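Local coordinates for protein BlEst2 (Bacillus licheniformis, PDB 6WPX) that probably hydrolyses ester bonds as a lipase or esterase of the alpha/beta-hydrolase clan, seen here as a propeptide form in which the C-terminal domain is autoinhibitory, at residues F305-K309 / D459-R465; V311-H317 / S356-P362. Residues are numbered along the deposited sequence.

Contact 1 (F305-K309 / D459-R465); sequences FAVEK and DNSPFNR
The Ala-306 methyl overlaps the CB corner of Pro-462, CB to CB 4.2 Å, where the edge strand of a beta-sandwich sheet (300-307) meets strand 462-473 of a separate antiparallel sheet. The junction continues neither sheet: strands 305-307 and 462-465 cross at -118°, with axes 5.3 Å apart. Asn-464, in beta backbone conformation (phi/psi -151/133) with chi1 p, imitates a strand partner with its amide, OD1 accepting from Ala-306 N at 2.8 Å while ND2 reaches Ala-306 O in a weak bond of 3.1 Å. Past the strand end, Glu-308 (p, m) and Arg-465 (m, m, t) form a two-pronged salt bridge, NH2 to OE2 2.7 Å and NH1 to OE1 3.1 Å. Arg-465 NH1 also donates to the preceding carbonyl, Asn-464 O (3.2 Å), and the guanidinium makes a cation-pi contact with Phe-385. Glu-308 and Ser-461 are the nearest backbone pair, CA to CA 5.2 Å. Ser-461 OG (chi1 p) accepts from Lys-309 N at 3.0 Å and donates to Asp-459 OD1 at 2.9 Å, while the Lys-309 chain lies along Asp-459, CD 3.1 Å from Asp-459 OD1, and NZ makes a weak 3.3 Å hydrogen bond to Asp-459 O. Water 1 accepts from Asn-464 N at 2.9 Å and sits 2.7 Å from Ala-306 O; water 2 donates to Val-307 O at 2.6 Å and Pro-462 O at 2.9 Å.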
loop_
_atom_site.group_PDB
_atom_site.type_symbol
_atom_site.label_atom_id
_atom_site.label_comp_id
_atom_site.label_asym_id
_atom_site.label_seq_id
_atom_site.Cartn_x
_atom_site.Cartn_y
_atom_site.Cartn_z
ATOM N N PHE A 305 9.809 -17.629 -16.651
ATOM C CA PHE A 305 10.263 -16.251 -16.551
ATOM C C PHE A 305 11.743 -16.187 -16.843
ATOM O O PHE A 305 12.502 -17.049 -16.414
ATOM C CB PHE A 305 9.892 -15.569 -15.214
ATOM C CG PHE A 305 10.581 -16.068 -13.967
ATOM C CD1 PHE A 305 10.076 -17.157 -13.261
ATOM C CD2 PHE A 305 11.694 -15.413 -13.463
ATOM C CE1 PHE A 305 10.702 -17.611 -12.095
ATOM C CE2 PHE A 305 12.327 -15.868 -12.296
ATOM C CZ PHE A 305 11.818 -16.953 -11.610
ATOM N N ALA A 306 12.138 -15.161 -17.579
ATOM C CA ALA A 306 13.509 -14.874 -17.930
ATOM C C ALA A 306 14.198 -14.184 -16.759
ATOM O O ALA A 306 13.608 -13.340 -16.066
ATOM C CB ALA A 306 13.554 -13.965 -19.153
ATOM N N VAL A 307 15.457 -14.551 -16.545
ATOM C CA VAL A 307 16.328 -13.885 -15.586
ATOM C C VAL A 307 17.511 -13.502 -16.452
ATOM O O VAL A 307 18.192 -14.381 -16.982
ATOM C CB VAL A 307 16.746 -14.737 -14.362
ATOM C CG1 VAL A 307 17.861 -14.037 -13.560
ATOM C CG2 VAL A 307 15.544 -15.022 -13.461
ATOM N N GLU A 308 17.723 -12.201 -16.635
ATOM C CA GLU A 308 18.838 -11.701 -17.427
ATOM C C GLU A 308 20.188 -11.950 -16.705
ATOM O O GLU A 308 20.217 -12.322 -15.525
ATOM C CB GLU A 308 18.629 -10.205 -17.762
ATOM C CG GLU A 308 18.756 -9.253 -16.584
ATOM C CD GLU A 308 17.495 -9.006 -15.771
ATOM O OE1 GLU A 308 16.495 -9.743 -15.938
ATOM O OE2 GLU A 308 17.526 -8.078 -14.930
ATOM N N LYS A 309 21.298 -11.755 -17.413
ATOM C CA LYS A 309 22.640 -11.876 -16.830
ATOM C C LYS A 309 22.838 -10.707 -15.873
ATOM O O LYS A 309 22.258 -9.643 -16.094
ATOM C CB LYS A 309 23.726 -11.827 -17.939
ATOM C CG LYS A 309 23.771 -13.045 -18.850
ATOM C CD LYS A 309 24.906 -12.965 -19.859
ATOM C CE LYS A 309 24.674 -13.891 -21.028
ATOM N NZ LYS A 309 25.722 -13.738 -22.070
ATOM N N ASP A 459 23.957 -7.644 -23.291
ATOM C CA ASP A 459 24.754 -8.907 -23.341
ATOM C C ASP A 459 23.971 -10.076 -23.956
ATOM O O ASP A 459 24.375 -11.209 -23.718
ATOM C CB ASP A 459 25.327 -9.323 -21.989
ATOM C CG ASP A 459 24.290 -9.617 -20.918
ATOM O OD1 ASP A 459 23.461 -10.536 -21.120
ATOM O OD2 ASP A 459 24.335 -8.937 -19.899
ATOM N N ASN A 460 22.870 -9.776 -24.637
ATOM C CA ASN A 460 21.980 -10.687 -25.391
ATOM C C ASN A 460 21.028 -11.585 -24.572
ATOM O O ASN A 460 20.256 -12.343 -25.172
ATOM C CB ASN A 460 22.765 -11.566 -26.367
ATOM C CG ASN A 460 23.436 -10.795 -27.457
ATOM O OD1 ASN A 460 22.791 -10.086 -28.233
ATOM N ND2 ASN A 460 24.737 -10.986 -27.589
ATOM N N SER A 461 21.040 -11.493 -23.231
ATOM C CA SER A 461 20.152 -12.345 -22.454
ATOM C C SER A 461 18.701 -11.805 -22.456
ATOM O O SER A 461 18.511 -10.598 -22.279
ATOM C CB SER A 461 20.682 -12.527 -21.035
ATOM O OG SER A 461 20.784 -11.286 -20.359
ATOM N N PRO A 462 17.673 -12.664 -22.672
ATOM C CA PRO A 462 16.281 -12.177 -22.603
ATOM C C PRO A 462 15.925 -11.612 -21.214
ATOM O O PRO A 462 16.528 -11.990 -20.201
ATOM C CB PRO A 462 15.448 -13.436 -22.886
ATOM C CG PRO A 462 16.390 -14.393 -23.547
ATOM C CD PRO A 462 17.715 -14.122 -22.916
ATOM N N PHE A 463 15.003 -10.677 -21.199
ATOM C CA PHE A 463 14.489 -10.099 -19.938
ATOM C C PHE A 463 12.973 -9.976 -20.056
ATOM O O PHE A 463 12.451 -10.010 -21.155
ATOM C CB PHE A 463 15.087 -8.719 -19.644
ATOM C CG PHE A 463 14.537 -7.587 -20.466
ATOM C CD1 PHE A 463 13.389 -6.926 -20.087
ATOM C CD2 PHE A 463 15.168 -7.174 -21.622
ATOM C CE1 PHE A 463 12.886 -5.889 -20.842
ATOM C CE2 PHE A 463 14.652 -6.143 -22.383
ATOM C CZ PHE A 463 13.509 -5.510 -22.001
ATOM N N ASN A 464 12.335 -9.794 -18.910
ATOM C CA ASN A 464 10.874 -9.602 -18.787
ATOM C C ASN A 464 10.588 -8.739 -17.541
ATOM O O ASN A 464 11.169 -9.006 -16.522
ATOM C CB ASN A 464 10.069 -10.907 -18.902
ATOM C CG ASN A 464 10.522 -12.035 -18.000
ATOM O OD1 ASN A 464 10.344 -13.197 -18.312
ATOM N ND2 ASN A 464 11.091 -11.703 -16.866
ATOM N N ARG A 465 9.738 -7.732 -17.684
ATOM C CA ARG A 465 9.258 -6.907 -16.551
ATOM C C ARG A 465 7.798 -6.564 -16.809
ATOM O O ARG A 465 7.395 -6.549 -17.947
ATOM C CB ARG A 465 10.066 -5.636 -16.286
ATOM C CG ARG A 465 11.513 -5.866 -15.903
ATOM C CD ARG A 465 11.751 -6.520 -14.572
ATOM N NE ARG A 465 13.099 -6.337 -14.084
ATOM C CZ ARG A 465 14.138 -7.066 -14.430
ATOM N NH1 ARG A 465 14.004 -8.066 -15.276
ATOM N NH2 ARG A 465 15.317 -6.803 -13.914
HETATM O O HOH W 1 14.109 -10.836 -16.898
HETATM O O HOH W 2 17.750 -14.573 -19.580
#

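Contact 2 (V311-H317 / S356-P362)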
loop_
_atom_site.group_PDB
_atom_site.type_symbol
_atom_site.label_atom_id
_atom_site.label_comp_id
_atom_site.label_asym_id
_atom_site.label_seq_id
_atom_site.Cartn_x
_atom_site.Cartn_y
_atom_site.Cartn_z
ATOM N N VAL A 311 22.062 -10.438 -12.536
ATOM C CA VAL A 311 21.064 -10.186 -11.488
ATOM C C VAL A 311 21.698 -10.526 -10.144
ATOM O O VAL A 311 22.230 -11.625 -9.969
ATOM C CB VAL A 311 19.713 -10.928 -11.748
ATOM C CG1 VAL A 311 18.736 -10.744 -10.585
ATOM C CG2 VAL A 311 19.071 -10.450 -13.033
ATOM N N LYS A 312 21.626 -9.587 -9.195
ATOM C CA LYS A 312 22.190 -9.750 -7.860
ATOM C C LYS A 312 21.291 -10.631 -6.997
ATOM O O LYS A 312 21.784 -11.423 -6.188
ATOM C CB LYS A 312 22.404 -8.373 -7.216
ATOM C CG LYS A 312 23.320 -8.372 -5.993
ATOM C CD LYS A 312 24.791 -8.632 -6.336
ATOM C CE LYS A 312 25.689 -8.393 -5.149
ATOM N NZ LYS A 312 25.908 -6.942 -4.906
ATOM N N GLU A 313 19.968 -10.505 -7.193
ATOM C CA GLU A 313 18.971 -11.233 -6.432
ATOM C C GLU A 313 17.628 -11.180 -7.106
ATOM O O GLU A 313 17.258 -10.178 -7.709
ATOM C CB GLU A 313 18.817 -10.612 -5.022
ATOM C CG GLU A 313 18.018 -11.471 -4.051
ATOM C CD GLU A 313 17.822 -10.927 -2.649
ATOM O OE1 GLU A 313 17.714 -9.692 -2.485
ATOM O OE2 GLU A 313 17.721 -11.750 -1.712
ATOM N N ILE A 314 16.867 -12.249 -6.931
ATOM C CA ILE A 314 15.469 -12.316 -7.293
ATOM C C ILE A 314 14.733 -12.726 -6.022
ATOM O O ILE A 314 15.257 -13.506 -5.231
ATOM C CB ILE A 314 15.111 -13.244 -8.511
ATOM C CG1 ILE A 314 15.611 -14.696 -8.322
ATOM C CG2 ILE A 314 15.588 -12.646 -9.855
ATOM C CD1 ILE A 314 14.998 -15.746 -9.282
ATOM N N THR A 315 13.532 -12.184 -5.828
ATOM C CA THR A 315 12.606 -12.642 -4.794
ATOM C C THR A 315 11.475 -13.198 -5.632
ATOM O O THR A 315 11.152 -12.632 -6.683
ATOM C CB THR A 315 12.256 -11.618 -3.714
ATOM O OG1 THR A 315 11.308 -10.664 -4.202
ATOM C CG2 THR A 315 13.499 -10.931 -3.087
ATOM N N VAL A 316 10.964 -14.355 -5.238
ATOM C CA VAL A 316 9.979 -15.118 -6.008
ATOM C C VAL A 316 8.807 -15.399 -5.092
ATOM O O VAL A 316 8.983 -15.946 -4.009
ATOM C CB VAL A 316 10.624 -16.420 -6.573
ATOM C CG1 VAL A 316 9.659 -17.186 -7.476
ATOM C CG2 VAL A 316 11.919 -16.127 -7.318
ATOM N N HIS A 317 7.623 -14.966 -5.506
ATOM C CA HIS A 317 6.429 -15.075 -4.691
ATOM C C HIS A 317 5.280 -15.701 -5.427
ATOM O O HIS A 317 4.941 -15.256 -6.522
ATOM C CB HIS A 317 5.998 -13.676 -4.191
ATOM C CG HIS A 317 7.134 -12.890 -3.651
ATOM N ND1 HIS A 317 7.498 -12.979 -2.322
ATOM C CD2 HIS A 317 7.995 -12.070 -4.288
ATOM C CE1 HIS A 317 8.574 -12.224 -2.194
ATOM N NE2 HIS A 317 8.905 -11.653 -3.346
ATOM N N SER A 356 7.240 -17.669 -0.495
ATOM C CA SER A 356 8.327 -16.826 -0.959
ATOM C C SER A 356 9.673 -17.483 -0.910
ATOM O O SER A 356 9.922 -18.388 -0.107
ATOM C CB SER A 356 8.395 -15.525 -0.172
ATOM O OG SER A 356 7.175 -14.817 -0.280
ATOM N N ALA A 357 10.562 -16.985 -1.777
ATOM C CA ALA A 357 11.953 -17.418 -1.844
ATOM C C ALA A 357 12.791 -16.236 -2.302
ATOM O O ALA A 357 12.286 -15.322 -2.956
ATOM C CB ALA A 357 12.122 -18.590 -2.813
ATOM N N ALA A 358 14.055 -16.241 -1.910
ATOM C CA ALA A 358 15.029 -15.237 -2.300
ATOM C C ALA A 358 16.258 -16.003 -2.776
ATOM O O ALA A 358 16.767 -16.883 -2.064
ATOM C CB ALA A 358 15.363 -14.323 -1.129
ATOM N N ILE A 359 16.670 -15.738 -4.026
ATOM C CA ILE A 359 17.805 -16.407 -4.659
ATOM C C ILE A 359 18.881 -15.384 -4.961
ATOM O O ILE A 359 18.662 -14.460 -5.754
ATOM C CB ILE A 359 17.407 -17.231 -5.926
ATOM C CG1 ILE A 359 16.426 -18.373 -5.608
ATOM C CG2 ILE A 359 18.631 -17.778 -6.667
ATOM C CD1 ILE A 359 14.972 -18.009 -5.843
ATOM N N LYS A 360 20.056 -15.568 -4.338
ATOM C CA LYS A 360 21.215 -14.703 -4.556
ATOM C C LYS A 360 21.856 -15.125 -5.864
ATOM O O LYS A 360 21.896 -16.326 -6.169
ATOM C CB LYS A 360 22.222 -14.851 -3.401
ATOM C CG LYS A 360 21.677 -14.469 -2.017
ATOM C CD LYS A 360 22.379 -15.268 -0.882
ATOM C CE LYS A 360 23.316 -14.446 -0.021
ATOM N NZ LYS A 360 24.061 -15.286 0.964
ATOM N N ASN A 361 22.355 -14.144 -6.640
ATOM C CA ASN A 361 23.041 -14.352 -7.919
ATOM C C ASN A 361 22.399 -15.455 -8.766
ATOM O O ASN A 361 23.041 -16.480 -9.045
ATOM C CB ASN A 361 24.542 -14.635 -7.715
ATOM C CG ASN A 361 25.251 -13.601 -6.891
ATOM O OD1 ASN A 361 25.650 -13.869 -5.769
ATOM N ND2 ASN A 361 25.302 -12.374 -7.376
ATOM N N PRO A 362 21.115 -15.293 -9.153
ATOM C CA PRO A 362 20.462 -16.354 -9.932
ATOM C C PRO A 362 21.088 -16.532 -11.307
ATOM O O PRO A 362 21.483 -15.546 -11.924
ATOM C CB PRO A 362 19.017 -15.874 -10.025
ATOM C CG PRO A 362 19.093 -14.402 -9.917
ATOM C CD PRO A 362 20.196 -14.152 -8.931
HETATM O O HOH W 3 21.798 -13.495 -13.350
HETATM O O HOH W 4 23.573 -13.756 -11.235
#
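Strands 313-317 and 356-360 run antiparallel, with axes 4.6 Å apart and directions at 165°, and satisfy each other's inward-facing peptides. At the hydrogen-bonded pair Ile-314/Ile-359, Ile-314 N donates to Ile-359 O (3.1 Å) and Ile-359 N to Ile-314 O (2.9 Å). Val-316/Ala-357 repeats this, with Val-316 N to Ala-357 O at 2.8 Å and Ala-357 N to Val-316 O at 2.9 Å. The non-hydrogen-bonded pairs add CA-H...O contacts, such as Thr-315 CA to Ala-357 O at 3.3 Å. Asn-361 N closes the series on Lys-312 O (2.8 Å) just before the chain bends at Asn-361, which has positive phi. Beyond it, Val-311 N donates to water 3 (3.2 Å), and water 4 lies 2.8 Å from both Val-311 O and Pro-362 O. At the other end Ser-356 OG and His-317 ND1 share a hydrogen bond of 2.8 Å, while His-317 NE2 meets Thr-315 OG1 at 2.7 Å; that hydroxyl is also bonded to Thr-384 OG1. On one face Ile-314 CG1 packs on Ile-359 CB (3.9 Å) and Pro-362 CG (3.8 Å). On the other side of strand 313-320, Lys-312 and Glu-313 both face Asp-386 of strand 377-386, a classic beta bulge. Val-316, Ile-359 and Pro-362 rest on strand 365-372 of the facing sheet, whereas Thr-315, His-317 and Ser-356 touch helix 218-224.

Overall arrangement
Both contacts are partly buried, but contact 2 joins neighbouring strands inside one sheet of the beta-sandwich, whereas contact 1 ties the edge of the opposing sheet to a separate antiparallel sheet. Regular main-chain pairing therefore dominates contact 2, and one side-chain amide, a serine hydroxyl, a salt bridge and bridging waters replace it at contact 1, which lies farther from the centre of the chain. Strands 300-307 and 313-320 follow each other in the chain; the two centres lie 14 Å apart and the contacts touch in the sandwich interior: Val-307 CG1 packs on Pro-362 CG at 3.9 Å, and Phe-305 CE2 on Ile-314 CD1 at 4.0 Å. Trp-367 and Phe-385 touch residues of both.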